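Local coordinates for protein xyloglucan-specific endo-beta-1,4-glucanase BoGH5A (Bacteroides ovatus, PDB 3ZMR) that cleaves the beta-1,4-glucan backbone of xyloglucan with retention of configuration, releasing xyloglucan oligosaccharides, at residues N214-G219 with G259-N264; V170-V175 with Y210-I215; G125-N130 with L435-G440; I244-R249 with R293-R298. All coordinates share one frame; numbering follows the deposited sequence. Where two conformers were deposited one is given.

Contact 1. Residues N214-G219 with G259-N264; sequences NIHWEG and GTNEVN. With XYS (alpha-D-xylopyranose), chain C; BGC (beta-D-glucopyranose), chain B; GLC (alpha-D-glucopyranose), chain L.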
# COMPACT_ATOMS: atom_id res chain seq x y z
N ASN A 214 -3.15 0.91 9.84
CA ASN A 214 -3.22 1.82 8.72
C ASN A 214 -3.98 3.09 9.08
O ASN A 214 -4.32 3.33 10.23
CB ASN A 214 -3.79 1.12 7.49
CG ASN A 214 -5.30 0.98 7.51
OD1 ASN A 214 -5.97 1.36 8.48
ND2 ASN A 214 -5.84 0.37 6.48
N ILE A 215 -4.16 3.95 8.08
CA ILE A 215 -5.26 4.94 8.07
C ILE A 215 -6.20 4.46 6.97
O ILE A 215 -5.82 4.35 5.81
CB ILE A 215 -4.79 6.38 7.81
CG1 ILE A 215 -3.80 6.86 8.87
CG2 ILE A 215 -6.03 7.29 7.80
CD1 ILE A 215 -3.23 8.23 8.55
N HIS A 216 -7.45 4.15 7.32
CA HIS A 216 -8.36 3.47 6.41
C HIS A 216 -9.20 4.52 5.67
O HIS A 216 -8.87 5.71 5.67
CB HIS A 216 -9.23 2.48 7.20
CG HIS A 216 -9.71 1.29 6.42
ND1 HIS A 216 -8.86 0.30 6.02
CD2 HIS A 216 -10.96 0.92 6.00
CE1 HIS A 216 -9.55 -0.65 5.40
NE2 HIS A 216 -10.84 -0.30 5.39
N TRP A 217 -10.30 4.08 5.07
CA TRP A 217 -11.17 4.93 4.25
C TRP A 217 -11.68 6.17 5.00
O TRP A 217 -11.57 7.29 4.53
CB TRP A 217 -12.36 4.08 3.80
CG TRP A 217 -13.45 4.84 3.09
CD1 TRP A 217 -13.41 5.41 1.82
CD2 TRP A 217 -14.76 5.14 3.61
NE1 TRP A 217 -14.61 6.04 1.55
CE2 TRP A 217 -15.45 5.86 2.61
CE3 TRP A 217 -15.42 4.81 4.81
CZ2 TRP A 217 -16.77 6.26 2.77
CZ3 TRP A 217 -16.73 5.23 4.96
CH2 TRP A 217 -17.38 5.94 3.97
N GLU A 218 -12.26 5.94 6.17
CA GLU A 218 -12.78 6.99 7.07
C GLU A 218 -13.45 8.18 6.36
O GLU A 218 -13.13 9.35 6.59
CB GLU A 218 -11.76 7.43 8.11
CG GLU A 218 -10.49 8.05 7.58
CD GLU A 218 -9.67 8.74 8.67
OE1 GLU A 218 -9.87 8.42 9.86
OE2 GLU A 218 -8.82 9.58 8.30
N GLY A 219 -14.40 7.86 5.49
CA GLY A 219 -15.21 8.85 4.79
C GLY A 219 -14.73 9.25 3.42
O GLY A 219 -15.47 9.91 2.67
N GLY A 259 0.30 2.85 4.89
CA GLY A 259 0.06 4.29 4.85
C GLY A 259 -1.39 4.71 4.53
O GLY A 259 -1.89 5.71 5.05
N THR A 260 -2.00 3.93 3.64
CA THR A 260 -3.31 4.25 3.07
C THR A 260 -4.11 2.96 2.89
O THR A 260 -3.59 1.87 3.12
CB THR A 260 -3.19 4.99 1.71
OG1 THR A 260 -2.78 4.07 0.69
CG2 THR A 260 -2.23 6.18 1.78
N ASN A 261 -5.35 3.09 2.43
CA ASN A 261 -6.15 1.93 2.11
C ASN A 261 -6.36 1.89 0.58
O ASN A 261 -5.40 1.65 -0.15
CB ASN A 261 -7.44 1.94 2.91
CG ASN A 261 -8.24 0.67 2.74
OD1 ASN A 261 -7.69 -0.43 2.78
ND2 ASN A 261 -9.56 0.80 2.57
N GLU A 262 -7.59 2.14 0.11
CA GLU A 262 -7.97 2.02 -1.31
C GLU A 262 -8.17 3.40 -1.93
O GLU A 262 -9.30 3.91 -1.98
CB GLU A 262 -9.22 1.13 -1.51
CG GLU A 262 -9.06 -0.30 -1.05
CD GLU A 262 -10.28 -1.15 -1.27
OE1 GLU A 262 -11.33 -0.57 -1.71
OE2 GLU A 262 -10.19 -2.38 -0.97
N VAL A 263 -7.09 4.04 -2.36
CA VAL A 263 -7.15 5.40 -2.91
C VAL A 263 -7.78 5.30 -4.30
O VAL A 263 -7.39 4.48 -5.13
CB VAL A 263 -5.75 6.06 -2.97
CG1 VAL A 263 -5.84 7.41 -3.70
CG2 VAL A 263 -5.22 6.22 -1.55
N ASN A 264 -8.77 6.16 -4.52
CA ASN A 264 -9.61 6.22 -5.71
C ASN A 264 -9.88 7.69 -6.00
O ASN A 264 -9.70 8.52 -5.14
CB ASN A 264 -10.98 5.53 -5.37
CG ASN A 264 -11.94 5.46 -6.52
OD1 ASN A 264 -13.06 5.98 -6.44
ND2 ASN A 264 -11.54 4.78 -7.58
C1 XYS C . -16.79 1.97 3.42
C2 XYS C . -17.25 2.74 2.16
C3 XYS C . -16.61 2.06 0.95
C4 XYS C . -15.10 1.94 1.10
C5 XYS C . -14.67 1.31 2.44
O2 XYS C . -18.70 2.79 1.95
O3 XYS C . -16.87 2.76 -0.27
O4 XYS C . -14.62 1.14 0.04
O5 XYS C . -15.35 1.95 3.52
C2 BGC B . -12.11 -1.95 1.88
C3 BGC B . -12.99 -2.53 3.00
C4 BGC B . -14.31 -3.08 2.48
C5 BGC B . -13.91 -4.06 1.36
C6 BGC B . -15.13 -4.76 0.79
C1 BGC B . -11.96 -2.80 0.60
O2 BGC B . -10.81 -1.68 2.40
O3 BGC B . -13.24 -1.49 3.97
O4 BGC B . -15.07 -3.68 3.57
O5 BGC B . -13.23 -3.37 0.29
O6 BGC B . -16.11 -3.74 0.51
C1 GLC L . -12.15 -3.16 0.89
C2 GLC L . -12.21 -2.10 1.99
C3 GLC L . -13.07 -2.56 3.17
C4 GLC L . -14.43 -2.99 2.60
C5 GLC L . -14.25 -3.94 1.41
C6 GLC L . -15.56 -4.42 0.80
O2 GLC L . -10.90 -1.78 2.37
O3 GLC L . -13.15 -1.55 4.20
O4 GLC L . -15.10 -3.64 3.65
O5 GLC L . -13.46 -3.34 0.41
O6 GLC L . -15.91 -5.62 1.46
O HOH W 1 -3.88 -0.66 4.22
O HOH W 2 -4.89 6.75 4.41

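Contact 2. Residues V170-V175 with Y210-I215; sequences VVRIPV and YVIINI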
# COMPACT_ATOMS: atom_id res chain seq x y z
N VAL A 170 -0.46 -13.07 11.64
CA VAL A 170 -0.57 -11.62 11.35
C VAL A 170 -2.00 -11.16 11.55
O VAL A 170 -2.93 -11.84 11.15
CB VAL A 170 -0.22 -11.29 9.87
CG1 VAL A 170 -0.24 -9.79 9.60
CG2 VAL A 170 1.10 -11.87 9.46
N VAL A 171 -2.16 -9.98 12.12
CA VAL A 171 -3.47 -9.31 12.14
C VAL A 171 -3.31 -7.92 11.53
O VAL A 171 -2.35 -7.19 11.85
CB VAL A 171 -4.10 -9.26 13.55
CG1 VAL A 171 -3.27 -8.47 14.56
CG2 VAL A 171 -5.52 -8.72 13.50
N ARG A 172 -4.19 -7.59 10.60
CA ARG A 172 -4.34 -6.22 10.10
C ARG A 172 -5.50 -5.57 10.84
O ARG A 172 -6.59 -6.15 10.95
CB ARG A 172 -4.59 -6.23 8.59
CG ARG A 172 -4.81 -4.86 7.96
CD ARG A 172 -4.78 -4.96 6.46
NE ARG A 172 -5.00 -3.74 5.70
CZ ARG A 172 -6.18 -3.36 5.19
NH1 ARG A 172 -7.30 -4.02 5.46
NH2 ARG A 172 -6.26 -2.31 4.39
N ILE A 173 -5.21 -4.41 11.42
CA ILE A 173 -6.13 -3.59 12.21
C ILE A 173 -6.36 -2.30 11.43
O ILE A 173 -5.56 -1.36 11.55
CB ILE A 173 -5.60 -3.32 13.62
CG1 ILE A 173 -5.26 -4.62 14.34
CG2 ILE A 173 -6.61 -2.50 14.43
CD1 ILE A 173 -4.70 -4.46 15.75
N PRO A 174 -7.42 -2.23 10.61
CA PRO A 174 -7.79 -0.95 10.01
C PRO A 174 -8.11 0.08 11.12
O PRO A 174 -8.73 -0.29 12.14
CB PRO A 174 -9.06 -1.30 9.22
CG PRO A 174 -8.92 -2.74 8.90
CD PRO A 174 -8.30 -3.32 10.12
N VAL A 175 -7.69 1.32 10.94
CA VAL A 175 -7.94 2.36 11.93
C VAL A 175 -8.40 3.64 11.25
O VAL A 175 -7.87 4.07 10.21
CB VAL A 175 -6.68 2.69 12.77
CG1 VAL A 175 -7.02 3.59 13.96
CG2 VAL A 175 -6.02 1.43 13.28
N TYR A 210 2.22 -10.65 14.44
CA TYR A 210 2.54 -9.45 13.67
C TYR A 210 1.31 -8.58 13.60
O TYR A 210 0.20 -9.10 13.46
CB TYR A 210 3.04 -9.78 12.26
CG TYR A 210 4.43 -10.38 12.20
CD1 TYR A 210 5.54 -9.57 12.04
CD2 TYR A 210 4.62 -11.75 12.24
CE1 TYR A 210 6.81 -10.10 11.96
CE2 TYR A 210 5.89 -12.29 12.19
CZ TYR A 210 6.98 -11.44 12.06
OH TYR A 210 8.26 -11.97 11.98
N VAL A 211 1.51 -7.26 13.64
CA VAL A 211 0.40 -6.30 13.63
C VAL A 211 0.64 -5.26 12.55
O VAL A 211 1.73 -4.72 12.48
CB VAL A 211 0.21 -5.62 14.99
CG1 VAL A 211 -0.90 -4.59 14.92
CG2 VAL A 211 -0.04 -6.69 16.07
N ILE A 212 -0.36 -5.01 11.73
CA ILE A 212 -0.38 -3.95 10.75
C ILE A 212 -1.46 -2.93 11.14
O ILE A 212 -2.63 -3.32 11.33
CB ILE A 212 -0.69 -4.48 9.34
CG1 ILE A 212 0.36 -5.48 8.84
CG2 ILE A 212 -0.83 -3.33 8.35
CD1 ILE A 212 -0.11 -6.38 7.72
N ILE A 213 -1.10 -1.66 11.28
CA ILE A 213 -2.08 -0.57 11.45
C ILE A 213 -2.02 0.35 10.24
O ILE A 213 -0.94 0.56 9.66
CB ILE A 213 -1.89 0.23 12.75
CG1 ILE A 213 -0.49 0.84 12.85
CG2 ILE A 213 -2.21 -0.66 13.94
CD1 ILE A 213 -0.32 1.76 14.05
N ASN A 214 -3.15 0.91 9.84
CA ASN A 214 -3.22 1.82 8.72
C ASN A 214 -3.98 3.09 9.08
O ASN A 214 -4.32 3.33 10.23
CB ASN A 214 -3.79 1.12 7.49
CG ASN A 214 -5.30 0.98 7.51
OD1 ASN A 214 -5.97 1.36 8.48
ND2 ASN A 214 -5.84 0.37 6.48
N ILE A 215 -4.16 3.95 8.08
CA ILE A 215 -5.26 4.94 8.07
C ILE A 215 -6.20 4.46 6.97
O ILE A 215 -5.82 4.35 5.81
CB ILE A 215 -4.79 6.38 7.81
CG1 ILE A 215 -3.80 6.86 8.87
CG2 ILE A 215 -6.03 7.29 7.80
CD1 ILE A 215 -3.23 8.23 8.55
O HOH W 1 -3.88 -0.66 4.22

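Contact 3. Residues G125-N130 with L435-G440; sequences GVNVGN and LYWDAG. With BGC (beta-D-glucopyranose), chain D; GLC (alpha-D-glucopyranose), chain L; BGC (beta-D-glucopyranose), chain E; BGC (beta-D-glucopyranose), chain B.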
# COMPACT_ATOMS: atom_id res chain seq x y z
N GLY A 125 -2.86 -14.42 7.69
CA GLY A 125 -3.49 -13.66 8.73
C GLY A 125 -4.94 -13.30 8.52
O GLY A 125 -5.63 -13.86 7.64
N VAL A 126 -5.39 -12.37 9.36
CA VAL A 126 -6.78 -11.93 9.35
C VAL A 126 -6.85 -10.44 9.66
O VAL A 126 -5.96 -9.87 10.28
CB VAL A 126 -7.60 -12.75 10.40
CG1 VAL A 126 -7.17 -12.42 11.82
CG2 VAL A 126 -9.10 -12.62 10.24
N ASN A 127 -7.93 -9.81 9.22
CA ASN A 127 -8.28 -8.47 9.57
C ASN A 127 -9.22 -8.43 10.76
O ASN A 127 -10.09 -9.28 10.88
CB ASN A 127 -9.03 -7.77 8.45
CG ASN A 127 -8.13 -7.35 7.30
OD1 ASN A 127 -7.73 -6.20 7.24
ND2 ASN A 127 -7.84 -8.26 6.38
N VAL A 128 -9.07 -7.42 11.60
CA VAL A 128 -10.08 -7.05 12.61
C VAL A 128 -10.90 -5.92 11.97
O VAL A 128 -10.77 -4.74 12.31
CB VAL A 128 -9.45 -6.61 13.95
CG1 VAL A 128 -10.54 -6.31 14.99
CG2 VAL A 128 -8.53 -7.68 14.49
N GLY A 129 -11.72 -6.30 11.00
CA GLY A 129 -12.44 -5.35 10.20
C GLY A 129 -13.69 -4.79 10.86
O GLY A 129 -14.23 -5.34 11.83
N ASN A 130 -14.14 -3.66 10.31
CA ASN A 130 -15.34 -2.94 10.76
C ASN A 130 -15.31 -2.64 12.25
O ASN A 130 -16.33 -2.71 12.97
CB ASN A 130 -16.62 -3.67 10.38
CG ASN A 130 -17.00 -3.50 8.92
OD1 ASN A 130 -16.25 -2.97 8.10
ND2 ASN A 130 -18.20 -4.00 8.59
N LEU A 435 -4.34 -12.05 3.87
CA LEU A 435 -5.07 -11.63 5.09
C LEU A 435 -6.59 -11.59 4.83
O LEU A 435 -7.09 -10.83 4.01
CB LEU A 435 -4.59 -10.26 5.58
CG LEU A 435 -3.08 -10.03 5.67
CD1 LEU A 435 -2.83 -8.64 6.22
CD2 LEU A 435 -2.45 -11.09 6.53
N TYR A 436 -7.29 -12.48 5.53
CA TYR A 436 -8.73 -12.69 5.38
C TYR A 436 -9.53 -11.52 5.94
O TYR A 436 -9.23 -11.01 7.00
CB TYR A 436 -9.13 -13.98 6.11
CG TYR A 436 -10.62 -14.30 6.00
CD1 TYR A 436 -11.14 -14.90 4.87
CD2 TYR A 436 -11.48 -13.95 7.02
CE1 TYR A 436 -12.51 -15.16 4.78
CE2 TYR A 436 -12.84 -14.16 6.91
CZ TYR A 436 -13.34 -14.79 5.80
OH TYR A 436 -14.68 -15.00 5.67
N TRP A 437 -10.59 -11.14 5.23
CA TRP A 437 -11.48 -10.05 5.64
C TRP A 437 -12.55 -10.56 6.60
O TRP A 437 -13.54 -11.16 6.19
CB TRP A 437 -12.12 -9.34 4.43
CG TRP A 437 -12.94 -8.18 4.89
CD1 TRP A 437 -14.30 -8.07 4.85
CD2 TRP A 437 -12.47 -6.95 5.50
NE1 TRP A 437 -14.69 -6.87 5.37
CE2 TRP A 437 -13.61 -6.17 5.80
CE3 TRP A 437 -11.22 -6.46 5.82
CZ2 TRP A 437 -13.53 -4.89 6.40
CZ3 TRP A 437 -11.14 -5.20 6.42
CH2 TRP A 437 -12.27 -4.43 6.70
N ASP A 438 -12.32 -10.33 7.88
CA ASP A 438 -13.27 -10.63 8.96
C ASP A 438 -13.80 -9.30 9.42
O ASP A 438 -13.05 -8.46 9.93
CB ASP A 438 -12.58 -11.42 10.07
CG ASP A 438 -13.48 -11.69 11.27
OD1 ASP A 438 -14.23 -10.78 11.69
OD2 ASP A 438 -13.32 -12.79 11.86
N ALA A 439 -15.11 -9.10 9.25
CA ALA A 439 -15.77 -7.83 9.64
C ALA A 439 -16.70 -8.03 10.83
O ALA A 439 -17.46 -7.13 11.19
CB ALA A 439 -16.53 -7.22 8.48
N GLY A 440 -16.61 -9.19 11.47
CA GLY A 440 -17.48 -9.53 12.62
C GLY A 440 -18.93 -9.81 12.32
O GLY A 440 -19.77 -9.85 13.24
C2 BGC D . -17.20 -4.09 4.75
C3 BGC D . -18.62 -3.57 5.01
C4 BGC D . -18.56 -2.09 5.39
C5 BGC D . -17.76 -1.35 4.34
C6 BGC D . -17.60 0.14 4.59
C1 BGC D . -16.44 -3.21 3.75
O2 BGC D . -17.29 -5.44 4.26
O3 BGC D . -19.30 -4.30 6.03
O4 BGC D . -19.85 -1.48 5.39
O5 BGC D . -16.45 -1.90 4.25
O6 BGC D . -17.41 0.71 3.32
C1 GLC L . -12.15 -3.16 0.89
C2 GLC L . -12.21 -2.10 1.99
C3 GLC L . -13.07 -2.56 3.17
C4 GLC L . -14.43 -2.99 2.60
C5 GLC L . -14.25 -3.94 1.41
C6 GLC L . -15.56 -4.42 0.80
O2 GLC L . -10.90 -1.78 2.37
O3 GLC L . -13.15 -1.55 4.20
O4 GLC L . -15.10 -3.64 3.65
O5 GLC L . -13.46 -3.34 0.41
O6 GLC L . -15.91 -5.62 1.46
C2 BGC E . -21.35 0.12 6.35
C3 BGC E . -21.96 0.66 7.64
C4 BGC E . -22.44 -0.51 8.52
C5 BGC E . -21.36 -1.58 8.65
C6 BGC E . -21.82 -2.79 9.42
C1 BGC E . -20.32 -0.97 6.63
O2 BGC E . -20.76 1.18 5.60
O3 BGC E . -22.99 1.61 7.29
O4 BGC E . -22.75 -0.10 9.87
O5 BGC E . -20.93 -2.02 7.37
O6 BGC E . -22.93 -3.41 8.73
C2 BGC B . -12.11 -1.95 1.88
C3 BGC B . -12.99 -2.53 3.00
C4 BGC B . -14.31 -3.08 2.48
C5 BGC B . -13.91 -4.06 1.36
C6 BGC B . -15.13 -4.76 0.79
C1 BGC B . -11.96 -2.80 0.60
O2 BGC B . -10.81 -1.68 2.40
O3 BGC B . -13.24 -1.49 3.97
O4 BGC B . -15.07 -3.68 3.57
O5 BGC B . -13.23 -3.37 0.29
O6 BGC B . -16.11 -3.74 0.51
O HOH W 3 -19.63 -5.92 10.06

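Contact 4. Residues I244-R249 with R293-R298; sequences IALRFR and RATGGR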
# COMPACT_ATOMS: atom_id res chain seq x y z
N ILE A 244 0.91 9.35 14.58
CA ILE A 244 0.83 7.90 14.76
C ILE A 244 2.24 7.28 14.87
O ILE A 244 2.54 6.47 15.77
CB ILE A 244 0.07 7.25 13.60
CG1 ILE A 244 -1.37 7.80 13.48
CG2 ILE A 244 0.07 5.73 13.74
CD1 ILE A 244 -1.93 7.65 12.09
N ALA A 245 3.13 7.72 13.96
CA ALA A 245 4.52 7.24 13.99
C ALA A 245 5.20 7.55 15.30
O ALA A 245 5.90 6.72 15.86
CB ALA A 245 5.29 7.84 12.82
N LEU A 246 4.99 8.77 15.83
CA LEU A 246 5.60 9.12 17.12
C LEU A 246 5.04 8.30 18.26
O LEU A 246 5.78 7.87 19.16
CB LEU A 246 5.47 10.62 17.40
CG LEU A 246 6.40 11.54 16.56
CD1 LEU A 246 6.05 13.01 16.75
CD2 LEU A 246 7.86 11.28 16.88
N ARG A 247 3.73 8.05 18.24
CA ARG A 247 3.14 7.25 19.33
C ARG A 247 3.73 5.82 19.36
O ARG A 247 3.98 5.27 20.43
CB ARG A 247 1.60 7.21 19.24
CG ARG A 247 0.94 6.22 20.20
CD ARG A 247 1.13 6.59 21.64
NE ARG A 247 0.28 7.70 22.05
CZ ARG A 247 -0.79 7.60 22.87
NH1 ARG A 247 -1.20 6.44 23.34
NH2 ARG A 247 -1.47 8.70 23.18
N PHE A 248 3.90 5.24 18.16
CA PHE A 248 4.29 3.85 18.03
C PHE A 248 5.79 3.61 17.74
O PHE A 248 6.22 2.49 17.45
CB PHE A 248 3.41 3.17 16.98
CG PHE A 248 1.99 2.95 17.42
CD1 PHE A 248 1.68 1.88 18.25
CD2 PHE A 248 0.98 3.80 17.00
CE1 PHE A 248 0.39 1.70 18.67
CE2 PHE A 248 -0.32 3.62 17.42
CZ PHE A 248 -0.62 2.57 18.24
N ARG A 249 6.60 4.66 17.88
CA ARG A 249 7.99 4.63 17.45
C ARG A 249 8.83 3.56 18.15
O ARG A 249 9.76 3.02 17.55
CB ARG A 249 8.63 6.03 17.70
CG ARG A 249 10.08 6.12 17.20
CD ARG A 249 10.57 7.54 17.08
NE ARG A 249 10.42 8.31 18.31
CZ ARG A 249 10.70 9.59 18.45
NH1 ARG A 249 11.13 10.33 17.42
NH2 ARG A 249 10.51 10.17 19.63
N ARG A 293 9.91 7.85 8.31
CA ARG A 293 11.39 7.84 8.42
C ARG A 293 11.94 9.10 9.12
O ARG A 293 12.93 9.02 9.84
CB ARG A 293 12.04 7.67 7.05
CG ARG A 293 11.71 6.35 6.33
CD ARG A 293 12.05 5.07 7.11
NE ARG A 293 11.83 3.91 6.25
CZ ARG A 293 11.38 2.72 6.63
NH1 ARG A 293 11.06 2.50 7.90
NH2 ARG A 293 11.21 1.76 5.74
N ALA A 294 11.25 10.22 8.93
CA ALA A 294 11.66 11.49 9.51
C ALA A 294 11.56 11.49 11.06
O ALA A 294 12.09 12.37 11.74
CB ALA A 294 10.87 12.66 8.93
N THR A 295 10.83 10.53 11.61
CA THR A 295 10.76 10.41 13.08
C THR A 295 11.94 9.68 13.71
O THR A 295 12.19 9.76 14.92
CB THR A 295 9.42 9.80 13.55
OG1 THR A 295 9.31 8.44 13.16
CG2 THR A 295 8.24 10.60 13.02
N GLY A 296 12.65 8.92 12.90
CA GLY A 296 13.82 8.21 13.35
C GLY A 296 13.54 7.11 14.35
O GLY A 296 12.49 6.48 14.33
N GLY A 297 14.49 6.86 15.25
CA GLY A 297 14.39 5.75 16.18
C GLY A 297 14.17 4.44 15.43
O GLY A 297 14.73 4.20 14.35
N ARG A 298 13.36 3.56 16.01
CA ARG A 298 13.06 2.28 15.35
C ARG A 298 12.28 2.48 14.04
O ARG A 298 12.24 1.58 13.19
CB ARG A 298 12.28 1.39 16.30
CG ARG A 298 13.10 0.86 17.47
CD ARG A 298 12.19 0.09 18.38
NE ARG A 298 12.72 -0.43 19.63
CZ ARG A 298 12.94 0.28 20.73
NH1 ARG A 298 12.83 1.61 20.75
NH2 ARG A 298 13.30 -0.39 21.84
O HOH W 4 12.75 4.02 18.85

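Contact 1. Residues N214-G219 with G259-N264
His216 and Asn261 meet plane to plane in the substrate cleft. The carboxamide of Asn261 lies over one face of the imidazole, the two planes 25° apart, with Asn261 ND2 displaced toward the rim and 3.2 Å from His216 CE1. No hydrogen bond joins the two groups; each spends a donor on the same sugar, a glucose modelled at one place as overlapping alpha and beta anomers. His216 NE2 reaches O3 of the alpha form at 2.9 Å, an almost straight bond (170°), while Asn261 ND2 donates to O2 of the same form, also at 2.9 Å; the beta form is met in nearly the same way. In His216, CG anti to the backbone N (chi1 -152°) brings the ring back toward Asn261 although its CB points away. One residue on, the Trp217 indole offers a face to a xylose, whose C2 sits 3.4 Å above the plane of the Trp217 ring and over its centre. A second shell positions the imidazole and the amide. Asn214 ND2 donates in the imidazole plane to His216 ND1 at 3.1 Å, which sets the ring rotation and keeps NE2 as the donor, while Asn214 OD1 is held by Val175. Arg172 grips Asn261 OD1, orienting that amide. Between the backbones, water 1 links Asn214 ND2 to Thr260 O, and water 2 links the carbonyls of Ile215 and Gly259. An asparagine directly before the acid/base glutamate, here Glu262 by similarity, just after the fourth barrel strand is the signature of family 5 and its TIM-barrel clan.

Contact 2. Residues V170-V175 with Y210-I215
Strands 170-173 and 210-214 run parallel, 4.7 Å apart with axes 16° from alignment, and Val171 bonds twice to strand 210-214, its N donating to Tyr210 O (2.9 Å) and its O accepting from Ile212 N (3.0 Å), before Ile173 N continues the ladder to Ile212 O. Val171 and Val211 stand side by side, CG1 of Val171 4.0 Å from CG2 of Val211, and Ile173 CD1 leans across onto Val211 CG1; this face is covered by helix 191-206. These are the second and third strands of the eight-stranded barrel, neighbours joined by a beta-alpha-beta crossover. The face of Arg172 and Ile212 turns to the barrel interior, where the extended Arg172 chain carries its guanidinium to Asn127, Glu334 and the probable nucleophile Glu395. Where the ladder gives out, a side chain takes over: Asn214 OD1 accepts from Val175 N at 3.0 Å, nearly along the C=O axis. Its CG lies between the backbone N and the carbonyl carbon (chi1 79°), bringing the amide over to the neighbouring segment. An alanine at Asn214 would probably leave the Val175 N-H without its acceptor and water 1 with a looser hold. That water lies in the guanidinium plane, 2.9 Å from Arg172 NH2, and bridges Arg172 to Asn214 ND2, two donors that cannot bond each other.

Contact 3. Residues G125-N130 with L435-G440
Tyr436 O is gripped twice by one residue of the facing segment: Asn127 N approaches nearly end-on at 2.8 Å, and Asn127 ND2 comes from above the carbonyl plane at 3.1 Å. Tyr436 O lies in the plane of the Asn127 amide, whose ND2 also reaches Gly394 O and whose OD1 accepts from Arg172. Tyr436 N completes the parallel pairing through Gly125 O. At Gly125 a CB would clash with Leu435 CD2. Farther along, Gly129 N donates to Asp438 O at 2.8 Å, and Asp438 OD1 accepts from Gly440 N two residues on, an Asx turn, while Leu445 N and Arg448 hold the same carboxylate. The Trp437 indole is wedged between protein and substrate. Its CE3 lies 3.5 Å from Asn127 CG, the amide and ring planes 58° apart, and Gly129 CA makes an off-centre CH-pi contact with its six-membered ring. With CG anti to the backbone N (chi1 -175°), the ring reaches into the cleft and turns one face to the glucose modelled as two anomers, whose C3 lies over it toward the rim, while Trp437 NE1 donates to O2 of the chain D glucose at 3.2 Å. An alanine in place of Trp437 would probably cost the one glucose its aromatic face and O2 of the chain D glucose its donor, and leave a gap beside Asn127 and Gly129. Asn130 ND2 holds O3 of the chain D glucose at 2.8 Å and, through water 3, Ala439 O. Here the first and eighth strands close the TIM barrel, and a tryptophan just after the last strand that faces the glucose beside the probable nucleophile is characteristic of family 5 glucanases.

Contact 4. Residues I244-R249 with R293-R298
The guanidinium of Arg249 presents its edge to Thr295 and one face to Leu246 of the preceding helical turn: NH1 of Arg249 donates to Thr295 O at 2.8 Å, in the carbonyl plane and on a lone pair, while Leu246 CD2 sits 3.4 Å above the Arg249 plane, offset toward its rim. A bend at chi3 (55°) turns the tip back so that it lies across Leu246. The same NH1 also reaches Glu101 O, in the chain ahead of the first barrel strand. A second guanidinium, that of Arg298, has water 4 in its plane, 3.1 Å from Arg298 NH1; this water takes Arg298 N as well and gives only a weak bond to Arg249 O. Beside these polar groups lies a small apolar patch, where Thr295 CG2 touches Leu246 CD2 (3.9 Å) and Ala245 CB (4.0 Å), its hydroxyl being engaged by Val292 and Asn299. The aliphatic part of Arg249 runs along the backbone of the glycine pair, CD lying 3.5 Å from Gly296 O. Gly296 leaves the preceding helix at positive phi, and a CB on Gly297 would press on Arg249 CD. The contact thus joins the end of helix 227-248 to the turn after helix 275-293, two successive outer helices of the TIM barrel, away from the annotated sites.

Overall arrangement
Three of the four contacts converge on the catalytic cleft, and Arg172 ties them together: from contact 2 it reaches Asn261 of contact 1 (NH2 of Arg172 to OD1 of Asn261, 2.9 Å) and Asn127 of contact 3 (NH1 of Arg172 to OD1 of Asn127, 2.8 Å), besides pairing with the probable nucleophile Glu395. Contacts 1 and 2 share Asn214, Ile215 and water 1. Contacts 1 and 3 do not touch, their nearest atoms being about 5 Å apart, yet both hold the same glucose from different walls. Contact 4 belongs to the outer layer, its centre about 20 Å from that of contact 1; Ile244 and Phe248 pack its helix on Ile213 and Ile215 behind the third strand.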